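Local coordinates for protein bacterial regulatory proteins, TetR family (Nitrosomonas europaea, PDB 3NI7) that probably binds DNA as a dimeric TetR-family transcriptional regulator, with an N-terminal helix-turn-helix region and an all-helical C-terminal part, at residues A11-A16 and F59-S64; A73-L78 and H85-I90; W131-A136 and L147-L152; F160-R165 and R172-F177. All blocks are in the same frame, centred on the assembly; numbering follows the deposited sequence.

Interaction 1: residues A11-A16 and F59-S64; sequences AIVDTA and FDRADS
R61 NH1 donates to D14 OD1 over 2.7 Å, in a nearly straight bond (173° at the hydrogen) that is part of a salt bridge. The carboxylate oxygen is met almost along its C-O axis, and it lies close to the guanidinium plane, at the edge of that group. The planes of the two flat groups are 84° apart, and a single oxygen, OD1, meets NH1. R61 spans the gap because its chain leaves the backbone extended, with CG anti to N, and bends once, at chi3 (-69°). V13 supplies the apolar part: its CB comes within 3.7 Å of R61 NH2, and CG1 sits over one face of the guanidinium, toward the rim. D10 makes a long, weak ion pair with R61 NH2, giving the arginine a second acidic neighbour. V13 also packs against A57 and W58 of the same helix 51-69. D60 and D63 form salt bridges with R124 of helix 115-135. The contact thus joins helix 7-22 to helix 51-69, the packing of first helix against long connecting helix that is typical of the TetR-family DNA-binding domain.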
loop_
_atom_site.group_PDB
_atom_site.type_symbol
_atom_site.label_atom_id
_atom_site.label_comp_id
_atom_site.label_asym_id
_atom_site.label_seq_id
_atom_site.Cartn_x
_atom_site.Cartn_y
_atom_site.Cartn_z
ATOM N N ALA A 11 1.276 18.066 -24.639
ATOM C CA ALA A 11 2.178 17.517 -25.631
ATOM C C ALA A 11 3.521 17.136 -25.005
ATOM O O ALA A 11 4.150 16.139 -25.387
ATOM C CB ALA A 11 2.356 18.469 -26.701
ATOM N N ILE A 12 3.935 17.908 -24.015
ATOM C CA ILE A 12 5.138 17.574 -23.262
ATOM C C ILE A 12 4.898 16.242 -22.564
ATOM O O ILE A 12 5.629 15.290 -22.754
ATOM C CB ILE A 12 5.530 18.695 -22.217
ATOM C CG1 ILE A 12 5.932 19.981 -22.927
ATOM C CG2 ILE A 12 6.673 18.249 -21.305
ATOM C CD1 ILE A 12 5.644 21.227 -22.087
ATOM N N VAL A 13 3.844 16.165 -21.777
ATOM C CA VAL A 13 3.588 14.951 -21.025
ATOM C C VAL A 13 3.521 13.755 -21.961
ATOM O O VAL A 13 4.233 12.767 -21.767
ATOM C CB VAL A 13 2.292 15.029 -20.203
ATOM C CG1 VAL A 13 2.046 13.728 -19.567
ATOM C CG2 VAL A 13 2.402 16.093 -19.112
ATOM N N ASP A 14 2.705 13.866 -23.001
ATOM C CA ASP A 14 2.609 12.781 -23.979
ATOM C C ASP A 14 3.985 12.383 -24.411
ATOM O O ASP A 14 4.311 11.203 -24.454
ATOM C CB ASP A 14 1.828 13.212 -25.204
ATOM C CG ASP A 14 0.384 13.478 -24.897
ATOM O OD1 ASP A 14 -0.082 13.121 -23.795
ATOM O OD2 ASP A 14 -0.304 14.072 -25.740
ATOM N N THR A 15 4.787 13.381 -24.732
ATOM C CA THR A 15 6.091 13.137 -25.310
ATOM C C THR A 15 6.954 12.413 -24.318
ATOM O O THR A 15 7.602 11.410 -24.637
ATOM C CB THR A 15 6.748 14.459 -25.709
ATOM O OG1 THR A 15 6.090 14.924 -26.896
ATOM C CG2 THR A 15 8.266 14.296 -25.951
ATOM N N ALA A 16 6.942 12.941 -23.112
ATOM C CA ALA A 16 7.716 12.398 -22.006
ATOM C C ALA A 16 7.385 10.918 -21.849
ATOM O O ALA A 16 8.233 10.052 -21.568
ATOM C CB ALA A 16 7.343 13.115 -20.752
ATOM N N PHE A 59 -0.515 12.139 -13.118
ATOM C CA PHE A 59 -1.527 11.772 -12.156
ATOM C C PHE A 59 -2.650 12.805 -12.118
ATOM O O PHE A 59 -3.773 12.471 -11.850
ATOM C CB PHE A 59 -0.890 11.547 -10.802
ATOM C CG PHE A 59 -0.141 10.260 -10.728
ATOM C CD1 PHE A 59 1.185 10.176 -11.040
ATOM C CD2 PHE A 59 -0.767 9.122 -10.367
ATOM C CE1 PHE A 59 1.877 8.952 -10.979
ATOM C CE2 PHE A 59 -0.077 7.913 -10.320
ATOM C CZ PHE A 59 1.255 7.853 -10.634
ATOM N N ASP A 60 -2.383 14.049 -12.457
ATOM C CA ASP A 60 -3.484 14.995 -12.567
ATOM C C ASP A 60 -4.320 14.708 -13.775
ATOM O O ASP A 60 -5.516 15.000 -13.803
ATOM C CB ASP A 60 -2.976 16.407 -12.612
ATOM C CG ASP A 60 -2.766 16.949 -11.248
ATOM O OD1 ASP A 60 -3.510 16.468 -10.316
ATOM O OD2 ASP A 60 -1.893 17.833 -11.082
ATOM N N ARG A 61 -3.700 14.148 -14.795
ATOM C CA ARG A 61 -4.470 13.872 -15.983
ATOM C C ARG A 61 -5.537 12.819 -15.650
ATOM O O ARG A 61 -6.704 12.959 -16.041
ATOM C CB ARG A 61 -3.571 13.437 -17.142
ATOM C CG ARG A 61 -4.357 13.228 -18.392
ATOM C CD ARG A 61 -3.483 12.918 -19.511
ATOM N NE ARG A 61 -2.724 14.076 -19.861
ATOM C CZ ARG A 61 -1.941 14.145 -20.920
ATOM N NH1 ARG A 61 -1.825 13.088 -21.720
ATOM N NH2 ARG A 61 -1.240 15.283 -21.157
ATOM N N ALA A 62 -5.140 11.775 -14.921
ATOM C CA ALA A 62 -6.095 10.751 -14.426
ATOM C C ALA A 62 -7.196 11.402 -13.573
ATOM O O ALA A 62 -8.380 11.363 -13.920
ATOM C CB ALA A 62 -5.362 9.720 -13.614
ATOM N N ASP A 63 -6.791 12.180 -12.588
ATOM C CA ASP A 63 -7.761 12.752 -11.684
ATOM C C ASP A 63 -8.805 13.523 -12.483
ATOM O O ASP A 63 -9.971 13.556 -12.092
ATOM C CB ASP A 63 -7.077 13.679 -10.677
ATOM C CG ASP A 63 -6.151 12.935 -9.736
ATOM O OD1 ASP A 63 -6.124 11.687 -9.787
ATOM O OD2 ASP A 63 -5.448 13.598 -8.944
ATOM N N SER A 64 -8.412 14.153 -13.587
ATOM C CA SER A 64 -9.384 14.950 -14.317
ATOM C C SER A 64 -10.317 14.073 -15.160
ATOM O O SER A 64 -11.460 14.448 -15.398
ATOM C CB SER A 64 -8.701 15.933 -15.219
ATOM O OG SER A 64 -8.607 15.277 -16.467
#

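Interaction 2: residues A73-L78 and H85-I90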
loop_
_atom_site.group_PDB
_atom_site.type_symbol
_atom_site.label_atom_id
_atom_site.label_comp_id
_atom_site.label_asym_id
_atom_site.label_seq_id
_atom_site.Cartn_x
_atom_site.Cartn_y
_atom_site.Cartn_z
ATOM N N ALA A 73 -24.112 13.012 -16.522
ATOM C CA ALA A 73 -25.475 12.663 -16.128
ATOM C C ALA A 73 -25.577 11.158 -15.853
ATOM O O ALA A 73 -26.308 10.732 -14.953
ATOM C CB ALA A 73 -26.481 13.085 -17.207
ATOM N N GLY A 74 -24.825 10.370 -16.623
ATOM C CA GLY A 74 -24.838 8.912 -16.498
ATOM C C GLY A 74 -24.354 8.448 -15.134
ATOM O O GLY A 74 -24.820 7.415 -14.585
ATOM N N PHE A 75 -23.431 9.226 -14.578
ATOM C CA PHE A 75 -22.805 8.872 -13.314
ATOM C C PHE A 75 -23.826 8.944 -12.186
ATOM O O PHE A 75 -23.928 8.027 -11.373
ATOM C CB PHE A 75 -21.599 9.782 -13.037
ATOM C CG PHE A 75 -20.959 9.553 -11.702
ATOM C CD1 PHE A 75 -21.409 10.227 -10.574
ATOM C CD2 PHE A 75 -19.902 8.678 -11.570
ATOM C CE1 PHE A 75 -20.815 10.019 -9.340
ATOM C CE2 PHE A 75 -19.301 8.463 -10.325
ATOM C CZ PHE A 75 -19.754 9.136 -9.221
ATOM N N LEU A 76 -24.613 10.014 -12.164
ATOM C CA LEU A 76 -25.626 10.168 -11.126
ATOM C C LEU A 76 -26.689 9.039 -11.176
ATOM O O LEU A 76 -27.478 8.895 -10.244
ATOM C CB LEU A 76 -26.266 11.565 -11.192
ATOM N N ASP A 77 -26.691 8.226 -12.236
ATOM C CA ASP A 77 -27.576 7.060 -12.298
ATOM C C ASP A 77 -27.077 5.838 -11.517
ATOM O O ASP A 77 -27.880 5.142 -10.918
ATOM C CB ASP A 77 -27.860 6.686 -13.745
ATOM C CG ASP A 77 -29.040 7.457 -14.320
ATOM O OD1 ASP A 77 -28.833 8.209 -15.284
ATOM O OD2 ASP A 77 -30.172 7.316 -13.811
ATOM N N LEU A 78 -25.767 5.601 -11.508
ATOM C CA LEU A 78 -25.165 4.442 -10.806
ATOM C C LEU A 78 -25.417 4.384 -9.285
ATOM O O LEU A 78 -25.804 5.355 -8.673
ATOM C CB LEU A 78 -23.627 4.434 -10.952
ATOM C CG LEU A 78 -23.014 4.738 -12.332
ATOM C CD1 LEU A 78 -21.481 4.441 -12.359
ATOM C CD2 LEU A 78 -23.752 3.971 -13.424
ATOM N N HIS A 85 -16.329 2.131 -7.720
ATOM C CA HIS A 85 -15.633 1.221 -8.658
ATOM C C HIS A 85 -15.448 1.886 -10.020
ATOM O O HIS A 85 -14.440 1.701 -10.699
ATOM C CB HIS A 85 -16.422 -0.061 -8.805
ATOM C CG HIS A 85 -15.806 -1.067 -9.729
ATOM N ND1 HIS A 85 -16.186 -1.192 -11.046
ATOM C CD2 HIS A 85 -14.898 -2.054 -9.501
ATOM C CE1 HIS A 85 -15.506 -2.186 -11.597
ATOM N NE2 HIS A 85 -14.731 -2.734 -10.679
ATOM N N HIS A 86 -16.426 2.665 -10.426
ATOM C CA HIS A 86 -16.358 3.262 -11.716
ATOM C C HIS A 86 -15.257 4.335 -11.763
ATOM O O HIS A 86 -14.442 4.383 -12.701
ATOM C CB HIS A 86 -17.704 3.838 -12.082
ATOM C CG HIS A 86 -17.833 4.108 -13.539
ATOM N ND1 HIS A 86 -16.936 4.912 -14.229
ATOM C CD2 HIS A 86 -18.716 3.643 -14.460
ATOM C CE1 HIS A 86 -17.273 4.944 -15.508
ATOM N NE2 HIS A 86 -18.349 4.187 -15.676
ATOM N N LEU A 87 -15.212 5.205 -10.763
ATOM C CA LEU A 87 -14.202 6.251 -10.738
ATOM C C LEU A 87 -12.813 5.661 -10.649
ATOM O O LEU A 87 -11.904 6.166 -11.271
ATOM C CB LEU A 87 -14.403 7.181 -9.548
ATOM C CG LEU A 87 -15.755 7.892 -9.485
ATOM C CD1 LEU A 87 -15.947 8.537 -8.110
ATOM C CD2 LEU A 87 -15.845 8.887 -10.655
ATOM N N ILE A 88 -12.614 4.622 -9.853
ATOM C CA ILE A 88 -11.256 4.139 -9.674
ATOM C C ILE A 88 -10.810 3.572 -10.995
ATOM O O ILE A 88 -9.677 3.817 -11.475
ATOM C CB ILE A 88 -11.096 3.117 -8.548
ATOM C CG1 ILE A 88 -11.331 3.796 -7.178
ATOM C CG2 ILE A 88 -9.677 2.579 -8.557
ATOM C CD1 ILE A 88 -11.455 2.773 -5.986
HETATM N N MSE A 89 -11.732 2.897 -11.642
HETATM C CA MSE A 89 -11.401 2.316 -12.928
HETATM C C MSE A 89 -11.037 3.380 -13.961
HETATM O O MSE A 89 -10.017 3.242 -14.597
HETATM C CB MSE A 89 -12.512 1.354 -13.424
HETATM C CG MSE A 89 -12.539 -0.011 -12.704
HETATM SE SE MSE A 89 -10.765 -0.804 -12.283
HETATM C CE MSE A 89 -9.883 -0.795 -14.067
ATOM N N ILE A 90 -11.814 4.459 -14.079
ATOM C CA ILE A 90 -11.448 5.575 -14.977
ATOM C C ILE A 90 -10.038 6.043 -14.665
ATOM O O ILE A 90 -9.210 6.255 -15.523
ATOM C CB ILE A 90 -12.357 6.790 -14.816
ATOM C CG1 ILE A 90 -13.756 6.512 -15.331
ATOM C CG2 ILE A 90 -11.833 7.894 -15.642
ATOM C CD1 ILE A 90 -13.845 6.535 -16.833
#
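Apolar packing carries the inner half of this contact. F75 and L87 meet at about a right angle, the phenyl ring sending its CE2 and CZ corner into the leucine fork: F75 CE2 lies 3.5 Å from L87 CD2, while F75 CZ is 4.0 Å from L87 CD1. Both branches therefore touch the same end of the ring. F75 gets there with CG anti to its own N (chi1 176°), which swings the ring from the loop toward the helix. L87 is also packed by M66 of helix 51-69 and by W131, V132 and A135 of helix 115-135. This is the connection between helix 51-69, which begins in the DNA-binding part of a TetR-family regulator, and helix 80-96 of the C-terminal part; the loop folds back so that F75 and L78 lie against the helix that follows it.

A leucine methyl against the histidine side chain makes up the outer half. L78 CD1 lies 3.6 Å from H86 CD2 and 3.8 Å from H86 CB, and the two side chains again cross at roughly a right angle. The methyl approaches the imidazole obliquely, and H86 also touches E69 of helix 51-69.

Hydrogen bonds between the two segments are absent. Among the loop's polar ties are weak hydrogen bonds from R83, in the first turn of helix 80-96, to the carbonyl oxygens of L76 and L78.

Interaction 3: residues W131-A136 and L147-L152; sequences WVREAA and LEESTL
Where helix 115-135 ends beside the start of helix 149-164, among the C-terminal helices that meet the second subunit, R133 reaches across to the loop. R133 NH2 donates to L147 O at 2.7 Å (163° at the hydrogen); the oxygen lies near the guanidinium plane, and the donor is tilted somewhat from the carbonyl plane. R133 NE adds a weak hydrogen bond to the same L147 O (3.2 Å, 135°), with NH2 the main donor and NE a weak second one. The side chain achieves this by running extended from CG to NE. E149 crosses it at about a right angle and lays its CG over one face of the guanidinium, 3.5 Å from R133 NH1. The carboxylate of E149 is not paired with R133: E149 OE1 stays 4.3 Å from NH1, well out of the guanidinium plane, and E149 OE2 bonds to Q130 and to S150 of the second subunit. Closer to the backbone, R133 CB rests 4.2 Å from L152 CD2. T151 adds a hydrogen bond to S126 of the second subunit. Helices 115-135 and 149-164 thus meet the partner chain together, a pairing characteristic of TetR-family dimer interfaces.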
loop_
_atom_site.group_PDB
_atom_site.type_symbol
_atom_site.label_atom_id
_atom_site.label_comp_id
_atom_site.label_asym_id
_atom_site.label_seq_id
_atom_site.Cartn_x
_atom_site.Cartn_y
_atom_site.Cartn_z
ATOM N N TRP A 131 -11.969 12.343 -1.906
ATOM C CA TRP A 131 -12.643 12.918 -3.039
ATOM C C TRP A 131 -13.536 11.861 -3.671
ATOM O O TRP A 131 -14.657 12.153 -4.070
ATOM C CB TRP A 131 -11.606 13.403 -4.081
ATOM C CG TRP A 131 -12.265 14.040 -5.221
ATOM C CD1 TRP A 131 -12.559 15.324 -5.331
ATOM C CD2 TRP A 131 -12.810 13.407 -6.379
ATOM N NE1 TRP A 131 -13.242 15.568 -6.481
ATOM C CE2 TRP A 131 -13.415 14.386 -7.139
ATOM C CE3 TRP A 131 -12.854 12.101 -6.835
ATOM C CZ2 TRP A 131 -14.029 14.120 -8.350
ATOM C CZ3 TRP A 131 -13.467 11.841 -8.045
ATOM C CH2 TRP A 131 -14.049 12.846 -8.777
ATOM N N VAL A 132 -13.036 10.649 -3.812
ATOM C CA VAL A 132 -13.860 9.636 -4.453
ATOM C C VAL A 132 -15.090 9.338 -3.558
ATOM O O VAL A 132 -16.222 9.180 -4.038
ATOM C CB VAL A 132 -13.092 8.294 -4.714
ATOM C CG1 VAL A 132 -13.977 7.366 -5.437
ATOM C CG2 VAL A 132 -11.864 8.517 -5.515
ATOM N N ARG A 133 -14.819 9.291 -2.258
ATOM C CA ARG A 133 -15.805 8.905 -1.247
ATOM C C ARG A 133 -16.957 9.933 -1.294
ATOM O O ARG A 133 -18.150 9.571 -1.423
ATOM C CB ARG A 133 -15.093 8.834 0.113
ATOM C CG ARG A 133 -15.823 8.150 1.268
ATOM C CD ARG A 133 -15.126 8.506 2.676
ATOM N NE ARG A 133 -15.432 7.556 3.763
ATOM C CZ ARG A 133 -15.507 7.859 5.055
ATOM N NH1 ARG A 133 -15.235 9.109 5.499
ATOM N NH2 ARG A 133 -15.818 6.893 5.924
ATOM N N GLU A 134 -16.583 11.206 -1.259
ATOM C CA GLU A 134 -17.564 12.277 -1.346
ATOM C C GLU A 134 -18.244 12.280 -2.708
ATOM O O GLU A 134 -19.436 12.595 -2.802
ATOM C CB GLU A 134 -16.899 13.652 -1.140
ATOM C CG GLU A 134 -17.045 14.253 0.207
ATOM C CD GLU A 134 -17.299 15.729 0.118
ATOM O OE1 GLU A 134 -18.457 16.191 0.222
ATOM O OE2 GLU A 134 -16.324 16.448 -0.077
ATOM N N ALA A 135 -17.470 11.958 -3.752
ATOM C CA ALA A 135 -17.940 12.008 -5.145
ATOM C C ALA A 135 -19.078 11.040 -5.386
ATOM O O ALA A 135 -19.888 11.255 -6.286
ATOM C CB ALA A 135 -16.838 11.675 -6.064
ATOM N N ALA A 136 -19.139 9.995 -4.558
ATOM C CA ALA A 136 -20.202 9.035 -4.563
ATOM C C ALA A 136 -21.571 9.429 -3.920
ATOM O O ALA A 136 -22.434 8.566 -3.864
ATOM C CB ALA A 136 -19.698 7.757 -4.002
ATOM N N LEU A 147 -18.133 3.610 3.758
ATOM C CA LEU A 147 -17.054 2.645 3.919
ATOM C C LEU A 147 -16.095 3.334 4.834
ATOM O O LEU A 147 -15.932 4.536 4.716
ATOM C CB LEU A 147 -16.330 2.493 2.606
ATOM C CG LEU A 147 -16.548 1.325 1.695
ATOM C CD1 LEU A 147 -17.946 1.401 1.201
ATOM C CD2 LEU A 147 -15.527 1.391 0.580
ATOM N N GLU A 148 -15.415 2.595 5.695
ATOM C CA GLU A 148 -14.484 3.256 6.562
ATOM C C GLU A 148 -13.314 3.746 5.649
ATOM O O GLU A 148 -12.894 3.050 4.672
ATOM C CB GLU A 148 -14.002 2.369 7.710
ATOM C CG GLU A 148 -15.061 2.095 8.739
ATOM C CD GLU A 148 -15.678 3.354 9.341
ATOM O OE1 GLU A 148 -14.936 4.316 9.760
ATOM O OE2 GLU A 148 -16.936 3.365 9.417
ATOM N N GLU A 149 -12.849 4.964 5.977
ATOM C CA GLU A 149 -11.775 5.610 5.270
ATOM C C GLU A 149 -10.583 4.689 5.080
ATOM O O GLU A 149 -10.040 4.630 3.989
ATOM C CB GLU A 149 -11.301 6.861 6.021
ATOM C CG GLU A 149 -11.872 8.244 5.564
ATOM C CD GLU A 149 -10.979 9.418 6.001
ATOM O OE1 GLU A 149 -11.299 10.135 6.998
ATOM O OE2 GLU A 149 -9.923 9.623 5.353
ATOM N N SER A 150 -10.146 3.992 6.125
ATOM C CA SER A 150 -9.008 3.051 5.976
ATOM C C SER A 150 -9.293 1.847 5.075
ATOM O O SER A 150 -8.415 1.347 4.379
ATOM C CB SER A 150 -8.503 2.558 7.313
ATOM O OG SER A 150 -9.572 2.477 8.212
ATOM N N THR A 151 -10.521 1.379 5.079
ATOM C CA THR A 151 -10.819 0.197 4.312
ATOM C C THR A 151 -10.662 0.622 2.889
ATOM O O THR A 151 -9.824 0.097 2.119
ATOM C CB THR A 151 -12.240 -0.300 4.573
ATOM O OG1 THR A 151 -12.340 -0.740 5.932
ATOM C CG2 THR A 151 -12.587 -1.415 3.654
ATOM N N LEU A 152 -11.451 1.615 2.537
ATOM C CA LEU A 152 -11.364 2.148 1.181
ATOM C C LEU A 152 -9.928 2.563 0.804
ATOM O O LEU A 152 -9.515 2.379 -0.319
ATOM C CB LEU A 152 -12.247 3.360 1.071
ATOM C CG LEU A 152 -12.233 4.012 -0.279
ATOM C CD1 LEU A 152 -12.400 2.993 -1.368
ATOM C CD2 LEU A 152 -13.352 5.026 -0.221
#

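Interaction 4: residues F160-R165 and R172-F177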
loop_
_atom_site.group_PDB
_atom_site.type_symbol
_atom_site.label_atom_id
_atom_site.label_comp_id
_atom_site.label_asym_id
_atom_site.label_seq_id
_atom_site.Cartn_x
_atom_site.Cartn_y
_atom_site.Cartn_z
ATOM N N PHE A 160 -4.378 -0.759 -6.730
ATOM C CA PHE A 160 -3.419 0.004 -7.520
ATOM C C PHE A 160 -2.163 -0.784 -7.793
ATOM O O PHE A 160 -1.767 -0.970 -8.947
ATOM C CB PHE A 160 -3.065 1.275 -6.786
ATOM C CG PHE A 160 -2.189 2.188 -7.567
ATOM C CD1 PHE A 160 -2.429 2.418 -8.911
ATOM C CD2 PHE A 160 -1.133 2.818 -6.972
ATOM C CE1 PHE A 160 -1.636 3.224 -9.632
ATOM C CE2 PHE A 160 -0.365 3.622 -7.689
ATOM C CZ PHE A 160 -0.613 3.823 -9.031
ATOM N N PHE A 161 -1.563 -1.264 -6.713
ATOM C CA PHE A 161 -0.363 -2.060 -6.829
ATOM C C PHE A 161 -0.588 -3.361 -7.577
ATOM O O PHE A 161 0.258 -3.735 -8.405
ATOM C CB PHE A 161 0.294 -2.243 -5.469
ATOM C CG PHE A 161 1.199 -1.065 -5.120
ATOM C CD1 PHE A 161 2.561 -1.098 -5.431
ATOM C CD2 PHE A 161 0.665 0.117 -4.563
ATOM C CE1 PHE A 161 3.382 0.000 -5.140
ATOM C CE2 PHE A 161 1.474 1.210 -4.261
ATOM C CZ PHE A 161 2.832 1.156 -4.550
ATOM N N PHE A 162 -1.742 -3.999 -7.351
ATOM C CA PHE A 162 -2.138 -5.197 -8.113
ATOM C C PHE A 162 -2.314 -4.883 -9.612
ATOM O O PHE A 162 -1.902 -5.652 -10.464
ATOM C CB PHE A 162 -3.441 -5.773 -7.522
ATOM C CG PHE A 162 -4.006 -6.937 -8.273
ATOM C CD1 PHE A 162 -3.719 -8.231 -7.880
ATOM C CD2 PHE A 162 -4.843 -6.742 -9.382
ATOM C CE1 PHE A 162 -4.263 -9.347 -8.593
ATOM C CE2 PHE A 162 -5.383 -7.844 -10.113
ATOM C CZ PHE A 162 -5.089 -9.142 -9.707
ATOM N N TRP A 163 -2.945 -3.757 -9.921
ATOM C CA TRP A 163 -3.189 -3.327 -11.315
ATOM C C TRP A 163 -1.920 -3.125 -12.122
ATOM O O TRP A 163 -1.888 -3.331 -13.351
ATOM C CB TRP A 163 -3.951 -2.007 -11.300
ATOM C CG TRP A 163 -3.935 -1.211 -12.543
ATOM C CD1 TRP A 163 -4.852 -1.237 -13.551
ATOM C CD2 TRP A 163 -3.007 -0.191 -12.867
ATOM N NE1 TRP A 163 -4.541 -0.310 -14.502
ATOM C CE2 TRP A 163 -3.410 0.361 -14.107
ATOM C CE3 TRP A 163 -1.870 0.321 -12.229
ATOM C CZ2 TRP A 163 -2.700 1.375 -14.742
ATOM C CZ3 TRP A 163 -1.162 1.331 -12.856
ATOM C CH2 TRP A 163 -1.580 1.851 -14.107
HETATM N N MSE A 164 -0.889 -2.713 -11.410
HETATM C CA MSE A 164 0.372 -2.434 -12.034
HETATM C C MSE A 164 0.860 -3.594 -12.860
HETATM O O MSE A 164 1.238 -3.412 -14.028
HETATM C CB MSE A 164 1.416 -2.096 -10.986
HETATM C CG MSE A 164 1.195 -0.702 -10.346
HETATM SE SE MSE A 164 2.723 -0.100 -9.248
HETATM C CE MSE A 164 3.557 -1.833 -8.788
ATOM N N ARG A 165 0.848 -4.776 -12.253
ATOM C CA ARG A 165 1.372 -5.970 -12.892
ATOM C C ARG A 165 0.230 -6.898 -13.353
ATOM O O ARG A 165 0.425 -8.105 -13.477
ATOM C CB ARG A 165 2.319 -6.697 -11.933
ATOM N N ARG A 172 -9.001 -6.782 -16.911
ATOM C CA ARG A 172 -10.089 -7.615 -16.444
ATOM C C ARG A 172 -9.843 -7.993 -14.976
ATOM O O ARG A 172 -10.722 -7.804 -14.126
ATOM C CB ARG A 172 -10.190 -8.897 -17.299
ATOM N N HIS A 173 -8.633 -8.474 -14.683
ATOM C CA HIS A 173 -8.362 -9.082 -13.398
ATOM C C HIS A 173 -8.535 -8.033 -12.304
ATOM O O HIS A 173 -9.194 -8.324 -11.296
ATOM C CB HIS A 173 -6.971 -9.722 -13.328
ATOM C CG HIS A 173 -6.874 -11.062 -13.989
ATOM N ND1 HIS A 173 -5.831 -11.412 -14.820
ATOM C CD2 HIS A 173 -7.678 -12.149 -13.928
ATOM C CE1 HIS A 173 -5.999 -12.652 -15.251
ATOM N NE2 HIS A 173 -7.117 -13.120 -14.731
ATOM N N THR A 174 -7.958 -6.836 -12.500
ATOM C CA THR A 174 -8.119 -5.711 -11.586
ATOM C C THR A 174 -9.579 -5.325 -11.377
ATOM O O THR A 174 -9.998 -5.126 -10.279
ATOM C CB THR A 174 -7.384 -4.421 -12.116
ATOM O OG1 THR A 174 -5.967 -4.662 -12.284
ATOM C CG2 THR A 174 -7.598 -3.271 -11.167
ATOM N N ARG A 175 -10.346 -5.203 -12.444
ATOM C CA ARG A 175 -11.754 -4.802 -12.365
ATOM C C ARG A 175 -12.488 -5.724 -11.433
ATOM O O ARG A 175 -13.171 -5.270 -10.508
ATOM C CB ARG A 175 -12.435 -4.836 -13.744
ATOM C CG ARG A 175 -11.555 -4.198 -14.898
ATOM C CD ARG A 175 -12.316 -4.023 -16.206
ATOM N NE ARG A 175 -13.308 -2.966 -16.057
ATOM C CZ ARG A 175 -13.107 -1.701 -16.420
ATOM N NH1 ARG A 175 -11.942 -1.305 -16.989
ATOM N NH2 ARG A 175 -14.078 -0.815 -16.213
ATOM N N GLN A 176 -12.339 -7.022 -11.655
ATOM C CA GLN A 176 -12.963 -8.019 -10.772
ATOM C C GLN A 176 -12.439 -7.935 -9.353
ATOM O O GLN A 176 -13.228 -7.944 -8.413
ATOM C CB GLN A 176 -12.727 -9.410 -11.300
ATOM C CG GLN A 176 -13.758 -10.416 -10.784
ATOM C CD GLN A 176 -13.595 -11.755 -11.405
ATOM O OE1 GLN A 176 -14.272 -12.660 -11.038
ATOM N NE2 GLN A 176 -12.679 -11.870 -12.373
ATOM N N PHE A 177 -11.122 -7.809 -9.207
ATOM C CA PHE A 177 -10.485 -7.695 -7.881
ATOM C C PHE A 177 -11.077 -6.552 -7.079
ATOM O O PHE A 177 -11.432 -6.720 -5.925
ATOM C CB PHE A 177 -8.973 -7.531 -8.021
ATOM C CG PHE A 177 -8.283 -7.172 -6.753
ATOM C CD1 PHE A 177 -8.162 -5.833 -6.357
ATOM C CD2 PHE A 177 -7.698 -8.148 -5.974
ATOM C CE1 PHE A 177 -7.494 -5.502 -5.173
ATOM C CE2 PHE A 177 -7.021 -7.819 -4.793
ATOM C CZ PHE A 177 -6.918 -6.508 -4.392
#
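W163 and T174 form the close-packed side of this helix pair. The CA atoms of the two residues lie only 5.5 Å apart, and T174 slots in beside the indole's stem: T174 OG1 is 3.5 Å from W163 CB, and CG2 of the threonine is 3.9 Å from the same atom. The hydroxyl lies at the edge of the indole, near its plane, while the ring itself packs onto L92 and L95 of helix 80-96. Both residues are buried.

F162 carries the largest part of the contact but is partly exposed. It already points at the other helix, and CG anti to N (chi1 176°) carries the ring on to present an edge to the backbone there, with F162 CE2 3.7 Å from T174 N. The loose, solvent side lies at F177 and H173. The phenyl rings of F162 and F177 stack face to face with planes 8° apart and little lateral shift, but at a centroid distance of 4.7 Å, wide for a stack. H173 grazes the F162 ring with its CB, 4.0 Å from F162 CE2, before its imidazole turns away to the surface. E111 of the second subunit packs on F162.

The axes of segments 160-164 and 172-177 approach to 9.4 Å and run nearly antiparallel, at 161°, as a helical hairpin. With no hydrogen bond between the segments, cohesion here comes from aromatic and methyl packing, while polar groups such as T174 N turn to D166 in the connecting loop.

The four contacts follow one another along the chain. Interaction 1 touches none of the others, though its nearest atoms come within about 4 to 5 Å of each; its centre is 21 Å from those of interactions 2 and 4 and 25 Å from that of interaction 3. Interaction 2 is the hub of the C-terminal part: L87 CD1 packs 3.5 Å from V132 CG1 of interaction 3, and F75 CE1 lies 3.4 Å from A135 O. On another side of helix 80-96, H85 NE2 probably hydrogen-bonds R175 O of interaction 4 at 3.0 Å. Interactions 3 and 4 do not touch, although helix 149-164 serves both; their centres are 19 Å apart.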